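Local atomic coordinates of orotidine 5'-phosphate decarboxylase (Lactobacillus acidophilus, PDB entry 3TFX), a protein that probably catalyses the decarboxylation of orotidine 5'-monophosphate to UMP, the last step of de novo UMP synthesis. Residues 59-65 with 84-90; 116-121 with 157-162. All blocks are in the same frame, centred on the assembly; numbering follows the deposited sequence.

Contact 1: residues 59-65 with 84-90; sequences IFLDLKM and ITFTTVH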
ATOM      1  N   ILE A  59     -14.066  11.109   2.169  1.00 13.36           N
ATOM      2  CA  ILE A  59     -13.501   9.771   1.968  1.00 12.73           C
ATOM      3  C   ILE A  59     -12.210   9.578   2.745  1.00 11.86           C
ATOM      4  O   ILE A  59     -11.291  10.380   2.650  1.00 11.23           O
ATOM      5  CB  ILE A  59     -13.279   9.411   0.440  1.00 13.37           C
ATOM      6  CG1 ILE A  59     -14.595   9.016  -0.244  1.00 14.06           C
ATOM      7  CG2 ILE A  59     -12.318   8.239   0.266  1.00 12.45           C
ATOM      8  CD1 ILE A  59     -15.408  10.184  -0.715  1.00 17.82           C
ATOM      9  N   PHE A  60     -12.172   8.496   3.527  1.00 11.43           N
ATOM     10  CA  PHE A  60     -10.944   7.972   4.101  1.00 10.27           C
ATOM     11  C   PHE A  60     -10.463   6.961   3.067  1.00 10.58           C
ATOM     12  O   PHE A  60     -11.006   5.867   2.962  1.00 10.55           O
ATOM     13  CB  PHE A  60     -11.256   7.356   5.487  1.00 10.18           C
ATOM     14  CG  PHE A  60     -10.117   6.594   6.140  1.00  8.38           C
ATOM     15  CD1 PHE A  60      -8.832   6.545   5.596  1.00  9.23           C
ATOM     16  CD2 PHE A  60     -10.349   5.922   7.328  1.00  7.74           C
ATOM     17  CE1 PHE A  60      -7.811   5.820   6.233  1.00  8.51           C
ATOM     18  CE2 PHE A  60      -9.341   5.204   7.971  1.00  8.60           C
ATOM     19  CZ  PHE A  60      -8.070   5.151   7.425  1.00  9.03           C
ATOM     20  N   LEU A  61      -9.477   7.353   2.255  1.00 10.77           N
ATOM     21  CA  LEU A  61      -8.894   6.431   1.283  1.00 10.39           C
ATOM     22  C   LEU A  61      -7.722   5.670   1.898  1.00 10.22           C
ATOM     23  O   LEU A  61      -6.616   6.210   2.060  1.00  9.65           O
ATOM     24  CB  LEU A  61      -8.470   7.158   0.001  1.00 10.70           C
ATOM     25  CG  LEU A  61      -7.876   6.295  -1.119  1.00 10.23           C
ATOM     26  CD1 LEU A  61      -8.716   5.042  -1.402  1.00 10.90           C
ATOM     27  CD2 LEU A  61      -7.739   7.122  -2.360  1.00 10.61           C
ATOM     28  N   ASP A  62      -7.981   4.404   2.213  1.00  9.76           N
ATOM     29  CA  ASP A  62      -7.133   3.615   3.086  1.00  9.83           C
ATOM     30  C   ASP A  62      -6.300   2.598   2.295  1.00 10.18           C
ATOM     31  O   ASP A  62      -6.642   1.407   2.225  1.00 10.09           O
ATOM     32  CB  ASP A  62      -8.024   2.925   4.122  1.00  9.97           C
ATOM     33  CG  ASP A  62      -7.243   2.115   5.155  1.00 11.28           C
ATOM     34  OD1 ASP A  62      -5.985   2.147   5.175  1.00 11.40           O
ATOM     35  OD2 ASP A  62      -7.914   1.436   5.954  1.00 11.09           O
ATOM     36  N   LEU A  63      -5.194   3.081   1.731  1.00  9.75           N
ATOM     37  CA  LEU A  63      -4.319   2.284   0.867  1.00  9.81           C
ATOM     38  C   LEU A  63      -2.974   1.915   1.507  1.00  9.74           C
ATOM     39  O   LEU A  63      -2.183   1.197   0.885  1.00 10.10           O
ATOM     40  CB  LEU A  63      -4.073   3.048  -0.436  1.00  9.46           C
ATOM     41  CG  LEU A  63      -4.920   2.833  -1.694  1.00 10.77           C
ATOM     42  CD1 LEU A  63      -6.285   2.156  -1.475  1.00  8.73           C
ATOM     43  CD2 LEU A  63      -5.037   4.143  -2.504  1.00  9.12           C
ATOM     44  N   LYS A  64      -2.716   2.419   2.719  1.00  8.87           N
ATOM     45  CA  LYS A  64      -1.532   2.059   3.535  1.00  9.17           C
ATOM     46  C   LYS A  64      -0.205   2.093   2.753  1.00  9.54           C
ATOM     47  O   LYS A  64       0.526   1.095   2.684  1.00  9.70           O
ATOM     48  CB  LYS A  64      -1.717   0.698   4.234  1.00  8.88           C
ATOM     49  CG  LYS A  64      -3.013   0.574   5.046  1.00  8.45           C
ATOM     50  CD  LYS A  64      -3.011  -0.654   5.951  1.00  7.85           C
ATOM     51  CE  LYS A  64      -4.300  -0.720   6.810  1.00  8.18           C
ATOM     52  NZ  LYS A  64      -5.567  -0.648   5.982  1.00  7.58           N
HETATM   53  N   MSE A  65       0.102   3.237   2.154  1.00  9.99           N
HETATM   54  CA  MSE A  65       1.275   3.304   1.274  1.00 10.10           C
HETATM   55  C   MSE A  65       2.523   2.903   2.036  1.00  9.39           C
HETATM   56  O   MSE A  65       2.722   3.326   3.190  1.00  9.12           O
HETATM   57  CB  MSE A  65       1.417   4.682   0.652  1.00 10.74           C
HETATM   58  CG  MSE A  65       0.380   4.965  -0.422  1.00 13.24           C
HETATM   59 SE   MSE A  65       0.459   6.825  -1.014  1.00 23.31          SE
HETATM   60  CE  MSE A  65      -0.195   7.662   0.642  1.00 18.36           C
ATOM     61  N   ILE A  84      -9.715  13.667  -1.166  1.00 15.20           N
ATOM     62  CA  ILE A  84      -9.992  12.811   0.001  1.00 14.72           C
ATOM     63  C   ILE A  84      -9.680  13.549   1.318  1.00 14.43           C
ATOM     64  O   ILE A  84      -9.124  14.659   1.293  1.00 14.06           O
ATOM     65  CB  ILE A  84      -9.370  11.352  -0.094  1.00 14.75           C
ATOM     66  CG1 ILE A  84      -7.882  11.252   0.292  1.00 15.52           C
ATOM     67  CG2 ILE A  84      -9.674  10.683  -1.449  1.00 14.57           C
ATOM     68  CD1 ILE A  84      -6.927  12.054  -0.498  1.00 16.31           C
ATOM     69  N   THR A  85     -10.082  12.955   2.445  1.00 13.33           N
ATOM     70  CA  THR A  85      -9.995  13.610   3.745  1.00 12.64           C
ATOM     71  C   THR A  85      -8.931  12.955   4.652  1.00 11.83           C
ATOM     72  O   THR A  85      -8.144  13.655   5.287  1.00 11.74           O
ATOM     73  CB  THR A  85     -11.386  13.631   4.444  1.00 12.79           C
ATOM     74  OG1 THR A  85     -12.404  13.982   3.487  1.00 14.47           O
ATOM     75  CG2 THR A  85     -11.417  14.646   5.602  1.00 12.73           C
ATOM     76  N   PHE A  86      -8.927  11.619   4.710  1.00 10.78           N
ATOM     77  CA  PHE A  86      -7.937  10.852   5.475  1.00  9.82           C
ATOM     78  C   PHE A  86      -7.300   9.853   4.531  1.00  9.54           C
ATOM     79  O   PHE A  86      -7.978   9.308   3.656  1.00  9.93           O
ATOM     80  CB  PHE A  86      -8.571  10.001   6.605  1.00  9.53           C
ATOM     81  CG  PHE A  86      -9.159  10.782   7.769  1.00 10.45           C
ATOM     82  CD1 PHE A  86      -9.019  12.163   7.891  1.00 10.37           C
ATOM     83  CD2 PHE A  86      -9.815  10.094   8.786  1.00  9.83           C
ATOM     84  CE1 PHE A  86      -9.578  12.847   8.992  1.00 11.91           C
ATOM     85  CE2 PHE A  86     -10.358  10.758   9.870  1.00 10.27           C
ATOM     86  CZ  PHE A  86     -10.246  12.138   9.973  1.00 11.96           C
ATOM     87  N   THR A  87      -6.017   9.576   4.745  1.00  8.30           N
ATOM     88  CA  THR A  87      -5.324   8.511   4.042  1.00  7.52           C
ATOM     89  C   THR A  87      -4.238   7.897   4.945  1.00  7.00           C
ATOM     90  O   THR A  87      -3.767   8.552   5.874  1.00  7.13           O
ATOM     91  CB  THR A  87      -4.760   9.034   2.697  1.00  7.30           C
ATOM     92  OG1 THR A  87      -4.776   7.981   1.735  1.00  8.23           O
ATOM     93  CG2 THR A  87      -3.372   9.566   2.835  1.00  5.92           C
ATOM     94  N   THR A  88      -3.847   6.655   4.669  1.00  6.71           N
ATOM     95  CA  THR A  88      -2.875   5.922   5.492  1.00  5.73           C
ATOM     96  C   THR A  88      -1.508   5.636   4.847  1.00  6.00           C
ATOM     97  O   THR A  88      -1.391   5.494   3.624  1.00  5.62           O
ATOM     98  CB  THR A  88      -3.457   4.556   5.949  1.00  5.73           C
ATOM     99  OG1 THR A  88      -4.147   3.952   4.850  1.00  5.40           O
ATOM    100  CG2 THR A  88      -4.400   4.733   7.107  1.00  4.03           C
ATOM    101  N   VAL A  89      -0.489   5.553   5.705  1.00  6.26           N
ATOM    102  CA  VAL A  89       0.851   5.028   5.377  1.00  6.39           C
ATOM    103  C   VAL A  89       1.321   4.089   6.488  1.00  6.58           C
ATOM    104  O   VAL A  89       0.848   4.177   7.631  1.00  6.68           O
ATOM    105  CB  VAL A  89       1.939   6.152   5.193  1.00  6.66           C
ATOM    106  CG1 VAL A  89       1.648   7.027   3.978  1.00  6.02           C
ATOM    107  CG2 VAL A  89       2.084   7.011   6.455  1.00  6.10           C
ATOM    108  N   HIS A  90       2.261   3.207   6.156  1.00  7.09           N
ATOM    109  CA  HIS A  90       2.940   2.376   7.151  1.00  7.49           C
ATOM    110  C   HIS A  90       4.065   3.113   7.870  1.00  8.08           C
ATOM    111  O   HIS A  90       5.003   3.606   7.222  1.00  8.25           O
ATOM    112  CB  HIS A  90       3.473   1.094   6.495  1.00  7.66           C
ATOM    113  CG  HIS A  90       2.460  -0.006   6.442  1.00  8.35           C
ATOM    114  ND1 HIS A  90       2.210  -0.835   7.515  1.00  9.76           N
ATOM    115  CD2 HIS A  90       1.606  -0.386   5.465  1.00  8.82           C
ATOM    116  CE1 HIS A  90       1.254  -1.689   7.193  1.00 10.56           C
ATOM    117  NE2 HIS A  90       0.874  -1.438   5.954  1.00  8.56           N
TER
HETATM  118  O   HOH W   1     -13.423  13.683   0.959  1.00 28.99           O
HETATM  119  O   HOH W   2      -3.365   5.469   1.647  1.00  9.43           O

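Contact 2: residues 116-121 with 157-162; sequences PKLLAV and GADGVI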
ATOM      1  N   PRO A 116      -5.439  16.683   3.086  1.00 13.58           N
ATOM      2  CA  PRO A 116      -5.839  15.429   3.706  1.00 12.90           C
ATOM      3  C   PRO A 116      -5.027  15.142   4.976  1.00 12.44           C
ATOM      4  O   PRO A 116      -3.858  15.526   5.071  1.00 12.60           O
ATOM      5  CB  PRO A 116      -5.507  14.391   2.631  1.00 13.69           C
ATOM      6  CG  PRO A 116      -5.578  15.111   1.353  1.00 12.62           C
ATOM      7  CD  PRO A 116      -5.210  16.541   1.636  1.00 13.67           C
ATOM      8  N   LYS A 117      -5.649  14.489   5.946  1.00 11.35           N
ATOM      9  CA  LYS A 117      -4.952  14.108   7.176  1.00 10.87           C
ATOM     10  C   LYS A 117      -4.178  12.819   6.914  1.00 10.12           C
ATOM     11  O   LYS A 117      -4.710  11.897   6.314  1.00 10.18           O
ATOM     12  CB  LYS A 117      -5.943  13.939   8.340  1.00 10.46           C
ATOM     13  CG  LYS A 117      -6.739  15.197   8.655  1.00 11.79           C
ATOM     14  CD  LYS A 117      -5.952  16.076   9.615  1.00 15.85           C
ATOM     15  CE  LYS A 117      -5.930  17.537   9.211  1.00 19.01           C
ATOM     16  NZ  LYS A 117      -7.163  18.274   9.571  1.00 20.98           N
ATOM     17  N   LEU A 118      -2.919  12.775   7.341  1.00  9.53           N
ATOM     18  CA  LEU A 118      -2.070  11.599   7.142  1.00  8.60           C
ATOM     19  C   LEU A 118      -2.091  10.747   8.393  1.00  8.18           C
ATOM     20  O   LEU A 118      -1.674  11.183   9.466  1.00  8.26           O
ATOM     21  CB  LEU A 118      -0.627  12.016   6.837  1.00  8.38           C
ATOM     22  CG  LEU A 118       0.441  10.935   6.661  1.00  8.56           C
ATOM     23  CD1 LEU A 118       0.106  10.028   5.471  1.00  5.00           C
ATOM     24  CD2 LEU A 118       1.835  11.597   6.494  1.00  6.96           C
ATOM     25  N   LEU A 119      -2.549   9.519   8.253  1.00  7.67           N
ATOM     26  CA  LEU A 119      -2.643   8.642   9.404  1.00  7.65           C
ATOM     27  C   LEU A 119      -1.647   7.505   9.269  1.00  7.33           C
ATOM     28  O   LEU A 119      -1.546   6.889   8.208  1.00  7.67           O
ATOM     29  CB  LEU A 119      -4.072   8.087   9.528  1.00  7.85           C
ATOM     30  CG  LEU A 119      -5.208   9.109   9.568  1.00  7.39           C
ATOM     31  CD1 LEU A 119      -6.554   8.421   9.330  1.00  5.48           C
ATOM     32  CD2 LEU A 119      -5.208   9.836  10.908  1.00  7.34           C
ATOM     33  N   ALA A 120      -0.933   7.214  10.345  1.00  6.86           N
ATOM     34  CA  ALA A 120       0.048   6.132  10.336  1.00  7.76           C
ATOM     35  C   ALA A 120      -0.560   4.848  10.838  1.00  8.29           C
ATOM     36  O   ALA A 120      -1.256   4.819  11.863  1.00  8.53           O
ATOM     37  CB  ALA A 120       1.274   6.483  11.170  1.00  7.22           C
ATOM     38  N   VAL A 121      -0.326   3.792  10.078  1.00  8.96           N
ATOM     39  CA  VAL A 121      -0.575   2.457  10.548  1.00 10.09           C
ATOM     40  C   VAL A 121       0.654   2.036  11.305  1.00 11.26           C
ATOM     41  O   VAL A 121       1.793   2.369  10.942  1.00 11.47           O
ATOM     42  CB  VAL A 121      -0.875   1.483   9.390  1.00 10.83           C
ATOM     43  CG1 VAL A 121      -0.731   0.010   9.836  1.00 10.04           C
ATOM     44  CG2 VAL A 121      -2.276   1.769   8.838  1.00 10.70           C
ATOM     45  N   GLY A 157       5.491  14.268  10.896  1.00 14.33           N
ATOM     46  CA  GLY A 157       4.445  14.889  10.075  1.00 14.05           C
ATOM     47  C   GLY A 157       3.109  14.169   9.932  1.00 13.40           C
ATOM     48  O   GLY A 157       2.215  14.660   9.246  1.00 12.96           O
ATOM     49  N   ALA A 158       2.950  13.010  10.560  1.00 12.95           N
ATOM     50  CA  ALA A 158       1.631  12.354  10.546  1.00 11.74           C
ATOM     51  C   ALA A 158       0.648  13.154  11.396  1.00 11.38           C
ATOM     52  O   ALA A 158       1.013  13.706  12.421  1.00 11.01           O
ATOM     53  CB  ALA A 158       1.718  10.928  11.039  1.00 11.45           C
ATOM     54  N   ASP A 159      -0.604  13.213  10.966  1.00 11.41           N
ATOM     55  CA  ASP A 159      -1.630  13.909  11.729  1.00 11.55           C
ATOM     56  C   ASP A 159      -2.323  13.020  12.757  1.00 11.36           C
ATOM     57  O   ASP A 159      -3.025  13.509  13.644  1.00 10.26           O
ATOM     58  CB  ASP A 159      -2.653  14.506  10.781  1.00 11.75           C
ATOM     59  CG  ASP A 159      -2.027  15.462   9.804  1.00 12.81           C
ATOM     60  OD1 ASP A 159      -1.478  16.492  10.252  1.00 14.79           O
ATOM     61  OD2 ASP A 159      -2.083  15.183   8.592  1.00 14.24           O
ATOM     62  N   GLY A 160      -2.123  11.714  12.632  1.00 11.05           N
ATOM     63  CA  GLY A 160      -2.772  10.772  13.532  1.00 11.07           C
ATOM     64  C   GLY A 160      -2.313   9.352  13.311  1.00 11.22           C
ATOM     65  O   GLY A 160      -1.413   9.107  12.504  1.00 10.38           O
ATOM     66  N   VAL A 161      -2.904   8.427  14.078  1.00 11.21           N
ATOM     67  CA  VAL A 161      -2.651   6.998  13.925  1.00 11.68           C
ATOM     68  C   VAL A 161      -3.963   6.194  13.900  1.00 11.74           C
ATOM     69  O   VAL A 161      -4.982   6.621  14.432  1.00 10.84           O
ATOM     70  CB  VAL A 161      -1.804   6.429  15.080  1.00 12.03           C
ATOM     71  CG1 VAL A 161      -0.357   6.814  14.927  1.00 12.96           C
ATOM     72  CG2 VAL A 161      -2.391   6.853  16.450  1.00 11.82           C
ATOM     73  N   ILE A 162      -3.908   5.014  13.297  1.00 12.23           N
ATOM     74  CA  ILE A 162      -4.954   4.025  13.455  1.00 12.26           C
ATOM     75  C   ILE A 162      -4.563   3.188  14.661  1.00 13.04           C
ATOM     76  O   ILE A 162      -3.482   2.612  14.678  1.00 12.93           O
ATOM     77  CB  ILE A 162      -5.040   3.093  12.220  1.00 13.33           C
ATOM     78  CG1 ILE A 162      -5.066   3.897  10.901  1.00 11.60           C
ATOM     79  CG2 ILE A 162      -6.181   2.041  12.397  1.00 12.86           C
ATOM     80  CD1 ILE A 162      -6.218   4.880  10.730  1.00 10.98           C
TER

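Contact 1: residues 59-65 with 84-90
Ile84 pushes its CG2 methyl between two residues of strand 58-65. It meets Ile59 CG2 and Leu61 CB, each at 4.0 Å. The Phe60 ring lies on the other face of the sheet. Phe60 CD1 rests on Phe86 CB at 3.6 Å, and the Thr88 CG2 methyl abuts the ring edge in its plane, 3.7 Å from Phe60 CE1. Farther along, the bent selenomethionine Met65 lays CE on Val89 CG1.

Thr88 OG1 sits between its own backbone N and carbonyl carbon (chi1 42°). From there it donates to Asp62 OD1 at 2.6 Å and accepts from Lys64 N at 3.0 Å. Lys64 NZ salt-bridges Asp62 OD1 at 2.9 Å, from the opposite face of the carboxylate plane to Thr88 OG1. With an alanine here, Lys64 N is likely to lose this acceptor, Asp62 OD1 one of its donors, and the Phe60 edge the methyl against it. A water links Leu63 N, Thr87 OG1 and Thr88 O where the strand pairing is interrupted.

Asp62 and Lys64 are predicted substrate-binding residues, and Lys64 is the predicted proton donor. Lys35 also salt-bridges Asp62, and Asp67 of the second subunit salt-bridges Lys64. The two parallel strands are joined by helix 69-80, a beta-alpha-beta unit of the TIM barrel. Strands 33-36 and 117-121 flank them, and helices 46-54 and 69-80 pack on Leu61.

Contact 2: residues 116-121 with 157-162
Asp159 keeps CG beside its own backbone N (chi1 -58°), which brings its carboxylate to Leu118 N. Asp159 OD2 takes the Leu118 N-H on its anti lone pair at 2.8 Å, in a nearly straight bond (171°). In return Asp159 N donates to Leu118 O at 2.7 Å. The carboxylate thus extends the pairing beyond the start of strand 160-162. The Lys117 side chain crosses that of Asp159 at about a right angle, with Lys117 CD 3.8 Å from Asp159 CB.

Regular parallel pairing follows. Ala120 N bonds to Gly160 O at 2.9 Å, and Ile162 N to Ala120 O at 3.0 Å. Leu119 lays CD2 over Gly160 CA at 3.7 Å, in the place a side chain would need; a beta carbon there would clash. The Ile162 side chain crosses Leu119 at about a right angle, and Ile162 CD1 meets Leu119 CD1 at 3.8 Å. On the other face of the sheet, Ala120 CB packs on Val161 CG1.

These are adjacent strands of the TIM barrel. Leu119 faces the interior, against Phe86 and Val182 from the strands that flank the pair. Leu118 packs against helix 95-108 on the outside of the barrel, and Lys102 of that helix salt-bridges Asp159 OD2. Strand 86-90 pairs with 117-121, and strand 180-183 lies beyond 160-162.

Overall arrangement
Both contacts are buried pairings of adjacent parallel strands in one barrel. They share a border, since strands 86-90 and 117-121 are neighbours. Thr85 O and Val89 O probably accept hydrogen bonds from Lys117 N and Val121 N, respectively. Contact 1 covers more area and carries the more polar chemistry, with predicted catalytic and substrate-binding residues and bound waters. It also reaches the second subunit. Contact 2 touches no other chain, and its carboxylate bonds at the start of the strands, away from the end that carries Lys64. The rest of its side-chain packing is largely apolar. Its Val121 still comes close to Lys64, so contact 2 probably continues the wall beside that predicted site.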